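Local coordinates for protein hydrazine synthase subunit alpha (Candidatus Kuenenia stuttgartiensis, PDB 5C2V) that forms hydrazine by condensing hydroxylamine, formed in the gamma subunit, with ammonia, as the heme c-binding alpha subunit of the anammox hydrazine synthase complex, at residues 335-347 / 381-393. Residues are numbered along the deposited sequence; the frame is centred on the assembly and turned at random.
Sequences GLYRSPYPLPDDR and NDHQPAPVYVKYK. With CA (calcium ion), chain B.
His383, next to Asp382, which binds a calcium ion completed by Phe358, Asp376, Asp377 and Trp380, lies over one face of the Arg338 guanidinium, the two planes 30° apart, with CD2 of His383 3.6 Å from NH2 of Arg338; NH1 of Arg338 is salt-bridged to Asp44. At Gln384 the backbone passes Ser339, and CG packs 3.6 Å from Ser339 OG, while its OE1 is hydrogen-bonded to Thr35 OG1. Pro385 sets CD 3.4 Å from the carbonyl O of Ser339. Pro387 then covers one face of the Tyr341 ring in a CH-pi contact, CD 3.9 Å from the ring centroid, and its CG touches Leu343 CD2. Tyr341 CG stands anti to the backbone N (chi1 -154°), which carries the ring across to Pro387 and Lys391. Tyr389 brings its hydroxyl to the Tyr341 edge, its CE1 against Leu343 CD2 (3.9 Å) and its CE2 next to Pro344 CG. Lys391, extended beyond CG, meets Tyr341 in the ring plane and donates from NZ to OH (2.6 Å). Strands 336-342 and 381-387 run nearly parallel, 24° apart, in adjacent propeller blades: 336-342 begins one beside 348-353, whereas 381-387 joins N-terminal strands 31-37, 58-63 and 69-71, consistent with ring closure of the six-bladed propeller, and Tyr392 continues onto helix 18-25.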
loop_
_atom_site.group_PDB
_atom_site.type_symbol
_atom_site.label_atom_id
_atom_site.label_comp_id
_atom_site.label_asym_id
_atom_site.label_seq_id
_atom_site.Cartn_x
_atom_site.Cartn_y
_atom_site.Cartn_z
ATOM N N GLY D 335 14.375 5.193 -21.546
ATOM C CA GLY D 335 15.574 5.940 -21.204
ATOM C C GLY D 335 15.510 6.575 -19.827
ATOM O O GLY D 335 14.456 6.594 -19.192
ATOM N N LEU D 336 16.643 7.097 -19.364
ATOM C CA LEU D 336 16.713 7.746 -18.058
ATOM C C LEU D 336 16.886 9.259 -18.180
ATOM O O LEU D 336 17.730 9.744 -18.939
ATOM C CB LEU D 336 17.856 7.157 -17.226
ATOM C CG LEU D 336 17.689 5.707 -16.764
ATOM C CD1 LEU D 336 18.865 5.281 -15.898
ATOM C CD2 LEU D 336 16.376 5.528 -16.018
ATOM N N TYR D 337 16.081 9.995 -17.419
ATOM C CA TYR D 337 16.099 11.454 -17.446
ATOM C C TYR D 337 16.606 12.040 -16.134
ATOM O O TYR D 337 16.414 11.460 -15.064
ATOM C CB TYR D 337 14.700 12.001 -17.742
ATOM C CG TYR D 337 14.205 11.744 -19.147
ATOM C CD1 TYR D 337 13.708 10.500 -19.513
ATOM C CD2 TYR D 337 14.223 12.751 -20.103
ATOM C CE1 TYR D 337 13.251 10.264 -20.796
ATOM C CE2 TYR D 337 13.767 12.524 -21.388
ATOM C CZ TYR D 337 13.281 11.279 -21.728
ATOM O OH TYR D 337 12.828 11.048 -23.006
ATOM N N ARG D 338 17.253 13.197 -16.225
ATOM C CA ARG D 338 17.712 13.924 -15.049
ATOM C C ARG D 338 17.901 15.407 -15.370
ATOM O O ARG D 338 18.055 15.788 -16.535
ATOM C CB ARG D 338 19.019 13.325 -14.520
ATOM C CG ARG D 338 20.213 13.560 -15.428
ATOM C CD ARG D 338 21.411 12.705 -15.051
ATOM N NE ARG D 338 21.930 13.010 -13.722
ATOM C CZ ARG D 338 23.049 12.491 -13.224
ATOM N NH1 ARG D 338 23.768 11.645 -13.949
ATOM N NH2 ARG D 338 23.451 12.822 -12.004
ATOM N N SER D 339 17.878 16.228 -14.323
ATOM C CA SER D 339 18.151 17.663 -14.415
ATOM C C SER D 339 17.360 18.403 -15.498
ATOM O O SER D 339 17.946 18.908 -16.455
ATOM C CB SER D 339 19.647 17.881 -14.648
ATOM O OG SER D 339 20.420 17.187 -13.684
ATOM N N PRO D 340 16.027 18.472 -15.350
ATOM C CA PRO D 340 15.226 19.234 -16.315
ATOM C C PRO D 340 15.341 20.740 -16.085
ATOM O O PRO D 340 15.425 21.169 -14.935
ATOM C CB PRO D 340 13.804 18.743 -16.046
ATOM C CG PRO D 340 13.811 18.402 -14.593
ATOM C CD PRO D 340 15.193 17.881 -14.287
ATOM N N TYR D 341 15.351 21.529 -17.156
ATOM C CA TYR D 341 15.439 22.981 -17.020
ATOM C C TYR D 341 14.460 23.732 -17.921
ATOM O O TYR D 341 14.772 24.015 -19.077
ATOM C CB TYR D 341 16.860 23.467 -17.295
ATOM C CG TYR D 341 17.163 24.766 -16.588
ATOM C CD1 TYR D 341 16.798 25.983 -17.146
ATOM C CD2 TYR D 341 17.789 24.774 -15.350
ATOM C CE1 TYR D 341 17.061 27.172 -16.498
ATOM C CE2 TYR D 341 18.057 25.956 -14.693
ATOM C CZ TYR D 341 17.690 27.151 -15.272
ATOM O OH TYR D 341 17.957 28.329 -14.620
ATOM N N PRO D 342 13.266 24.048 -17.395
ATOM C CA PRO D 342 12.251 24.792 -18.151
ATOM C C PRO D 342 12.722 26.189 -18.554
ATOM O O PRO D 342 13.466 26.830 -17.810
ATOM C CB PRO D 342 11.071 24.884 -17.173
ATOM C CG PRO D 342 11.362 23.889 -16.091
ATOM C CD PRO D 342 12.848 23.803 -16.005
ATOM N N LEU D 343 12.284 26.652 -19.722
ATOM C CA LEU D 343 12.601 27.998 -20.186
ATOM C C LEU D 343 11.338 28.849 -20.274
ATOM O O LEU D 343 10.248 28.323 -20.494
ATOM C CB LEU D 343 13.296 27.953 -21.551
ATOM C CG LEU D 343 14.781 27.585 -21.606
ATOM C CD1 LEU D 343 15.284 27.624 -23.042
ATOM C CD2 LEU D 343 15.599 28.516 -20.727
ATOM N N PRO D 344 11.483 30.174 -20.101
ATOM C CA PRO D 344 10.389 31.141 -20.269
ATOM C C PRO D 344 9.788 31.123 -21.674
ATOM O O PRO D 344 8.708 31.670 -21.892
ATOM C CB PRO D 344 11.066 32.483 -19.982
ATOM C CG PRO D 344 12.180 32.140 -19.062
ATOM C CD PRO D 344 12.687 30.808 -19.536
ATOM N N ASP D 345 10.489 30.493 -22.612
ATOM C CA ASP D 345 10.033 30.376 -23.992
ATOM C C ASP D 345 9.139 29.155 -24.152
ATOM O O ASP D 345 8.766 28.791 -25.269
ATOM C CB ASP D 345 11.222 30.276 -24.948
ATOM C CG ASP D 345 12.255 31.353 -24.706
ATOM O OD1 ASP D 345 11.868 32.464 -24.290
ATOM O OD2 ASP D 345 13.454 31.087 -24.930
ATOM N N ASP D 346 8.830 28.523 -23.020
ATOM C CA ASP D 346 8.082 27.267 -22.959
ATOM C C ASP D 346 8.877 26.126 -23.582
ATOM O O ASP D 346 8.307 25.145 -24.058
ATOM C CB ASP D 346 6.716 27.395 -23.642
ATOM C CG ASP D 346 5.822 28.414 -22.967
ATOM O OD1 ASP D 346 6.021 28.671 -21.761
ATOM O OD2 ASP D 346 4.921 28.957 -23.641
ATOM N N ARG D 347 10.200 26.261 -23.572
ATOM C CA ARG D 347 11.071 25.158 -23.944
ATOM C C ARG D 347 11.673 24.555 -22.683
ATOM O O ARG D 347 11.471 25.075 -21.585
ATOM C CB ARG D 347 12.174 25.626 -24.895
ATOM C CG ARG D 347 11.664 26.242 -26.188
ATOM C CD ARG D 347 12.811 26.596 -27.123
ATOM N NE ARG D 347 13.678 27.628 -26.563
ATOM C CZ ARG D 347 14.804 28.046 -27.133
ATOM N NH1 ARG D 347 15.204 27.517 -28.281
ATOM N NH2 ARG D 347 15.532 28.990 -26.553
ATOM N N ASN D 381 29.195 11.920 -18.783
ATOM C CA ASN D 381 27.795 12.113 -18.462
ATOM C C ASN D 381 27.546 13.608 -18.465
ATOM O O ASN D 381 28.131 14.351 -17.673
ATOM C CB ASN D 381 27.435 11.502 -17.109
ATOM C CG ASN D 381 27.070 10.035 -17.208
ATOM O OD1 ASN D 381 26.599 9.570 -18.247
ATOM N ND2 ASN D 381 27.281 9.297 -16.124
ATOM N N ASP D 382 26.679 14.045 -19.369
ATOM C CA ASP D 382 26.428 15.461 -19.560
ATOM C C ASP D 382 25.083 15.807 -18.948
ATOM O O ASP D 382 24.036 15.436 -19.480
ATOM C CB ASP D 382 26.467 15.811 -21.052
ATOM C CG ASP D 382 27.738 15.318 -21.731
ATOM O OD1 ASP D 382 28.838 15.658 -21.248
ATOM O OD2 ASP D 382 27.643 14.578 -22.736
ATOM N N HIS D 383 25.110 16.518 -17.824
ATOM C CA HIS D 383 23.878 16.796 -17.098
ATOM C C HIS D 383 23.903 18.162 -16.425
ATOM O O HIS D 383 24.872 18.908 -16.551
ATOM C CB HIS D 383 23.613 15.700 -16.059
ATOM C CG HIS D 383 24.553 15.721 -14.895
ATOM N ND1 HIS D 383 25.911 15.520 -15.026
ATOM C CD2 HIS D 383 24.327 15.904 -13.572
ATOM C CE1 HIS D 383 26.480 15.588 -13.836
ATOM N NE2 HIS D 383 25.541 15.820 -12.937
ATOM N N GLN D 384 22.823 18.472 -15.715
ATOM C CA GLN D 384 22.622 19.780 -15.090
ATOM C C GLN D 384 22.777 20.951 -16.063
ATOM O O GLN D 384 23.593 21.842 -15.829
ATOM C CB GLN D 384 23.591 19.958 -13.917
ATOM C CG GLN D 384 23.281 19.089 -12.713
ATOM C CD GLN D 384 24.286 19.270 -11.592
ATOM O OE1 GLN D 384 25.437 19.637 -11.829
ATOM N NE2 GLN D 384 23.854 19.015 -10.362
ATOM N N PRO D 385 21.997 20.957 -17.161
ATOM C CA PRO D 385 22.104 22.097 -18.077
ATOM C C PRO D 385 21.549 23.380 -17.463
ATOM O O PRO D 385 20.448 23.376 -16.913
ATOM C CB PRO D 385 21.272 21.656 -19.283
ATOM C CG PRO D 385 20.256 20.739 -18.710
ATOM C CD PRO D 385 20.932 20.023 -17.570
ATOM N N ALA D 386 22.311 24.463 -17.561
ATOM C CA ALA D 386 21.881 25.757 -17.044
ATOM C C ALA D 386 22.156 26.853 -18.066
ATOM O O ALA D 386 23.222 27.467 -18.048
ATOM C CB ALA D 386 22.578 26.065 -15.727
ATOM N N PRO D 387 21.190 27.099 -18.965
ATOM C CA PRO D 387 21.347 28.075 -20.050
ATOM C C PRO D 387 21.524 29.494 -19.525
ATOM O O PRO D 387 20.982 29.826 -18.470
ATOM C CB PRO D 387 20.038 27.940 -20.832
ATOM C CG PRO D 387 19.054 27.461 -19.823
ATOM C CD PRO D 387 19.828 26.540 -18.924
ATOM N N VAL D 388 22.275 30.320 -20.247
ATOM C CA VAL D 388 22.483 31.695 -19.816
ATOM C C VAL D 388 21.392 32.600 -20.390
ATOM O O VAL D 388 21.026 32.499 -21.564
ATOM C CB VAL D 388 23.894 32.220 -20.208
ATOM C CG1 VAL D 388 24.964 31.233 -19.766
ATOM C CG2 VAL D 388 24.008 32.486 -21.704
ATOM N N TYR D 389 20.858 33.458 -19.524
ATOM C CA TYR D 389 19.825 34.427 -19.879
ATOM C C TYR D 389 19.495 35.270 -18.658
ATOM O O TYR D 389 19.834 34.902 -17.531
ATOM C CB TYR D 389 18.558 33.739 -20.406
ATOM C CG TYR D 389 17.791 32.930 -19.381
ATOM C CD1 TYR D 389 18.137 31.614 -19.104
ATOM C CD2 TYR D 389 16.708 33.477 -18.705
ATOM C CE1 TYR D 389 17.431 30.869 -18.174
ATOM C CE2 TYR D 389 15.996 32.741 -17.777
ATOM C CZ TYR D 389 16.363 31.440 -17.513
ATOM O OH TYR D 389 15.656 30.707 -16.587
ATOM N N VAL D 390 18.830 36.397 -18.878
ATOM C CA VAL D 390 18.472 37.281 -17.779
ATOM C C VAL D 390 17.229 36.768 -17.063
ATOM O O VAL D 390 16.165 36.625 -17.666
ATOM C CB VAL D 390 18.231 38.721 -18.266
ATOM C CG1 VAL D 390 17.864 39.619 -17.095
ATOM C CG2 VAL D 390 19.464 39.248 -18.983
ATOM N N LYS D 391 17.373 36.492 -15.771
ATOM C CA LYS D 391 16.274 35.963 -14.975
ATOM C C LYS D 391 15.569 37.059 -14.192
ATOM O O LYS D 391 16.215 37.888 -13.551
ATOM C CB LYS D 391 16.777 34.889 -14.011
ATOM C CG LYS D 391 17.285 33.636 -14.688
ATOM C CD LYS D 391 17.826 32.657 -13.668
ATOM C CE LYS D 391 18.303 31.388 -14.336
ATOM N NZ LYS D 391 18.892 30.443 -13.350
ATOM N N TYR D 392 14.242 37.057 -14.244
ATOM C CA TYR D 392 13.458 37.984 -13.444
ATOM C C TYR D 392 13.599 37.621 -11.973
ATOM O O TYR D 392 13.781 36.452 -11.630
ATOM C CB TYR D 392 11.989 37.965 -13.866
ATOM C CG TYR D 392 11.197 39.143 -13.347
ATOM C CD1 TYR D 392 11.319 40.395 -13.935
ATOM C CD2 TYR D 392 10.330 39.004 -12.273
ATOM C CE1 TYR D 392 10.600 41.477 -13.467
ATOM C CE2 TYR D 392 9.606 40.081 -11.797
ATOM C CZ TYR D 392 9.744 41.315 -12.398
ATOM O OH TYR D 392 9.026 42.390 -11.929
ATOM N N LYS D 393 13.523 38.622 -11.103
ATOM C CA LYS D 393 13.703 38.393 -9.676
ATOM C C LYS D 393 12.373 38.194 -8.961
ATOM O O LYS D 393 11.450 38.994 -9.119
ATOM C CB LYS D 393 14.466 39.556 -9.041
ATOM C CG LYS D 393 15.927 39.628 -9.445
ATOM C CD LYS D 393 16.583 40.890 -8.908
ATOM C CE LYS D 393 18.020 41.011 -9.384
ATOM N NZ LYS D 393 18.842 41.843 -8.461
HETATM CA CA CA B . 27.507 12.140 -22.760
#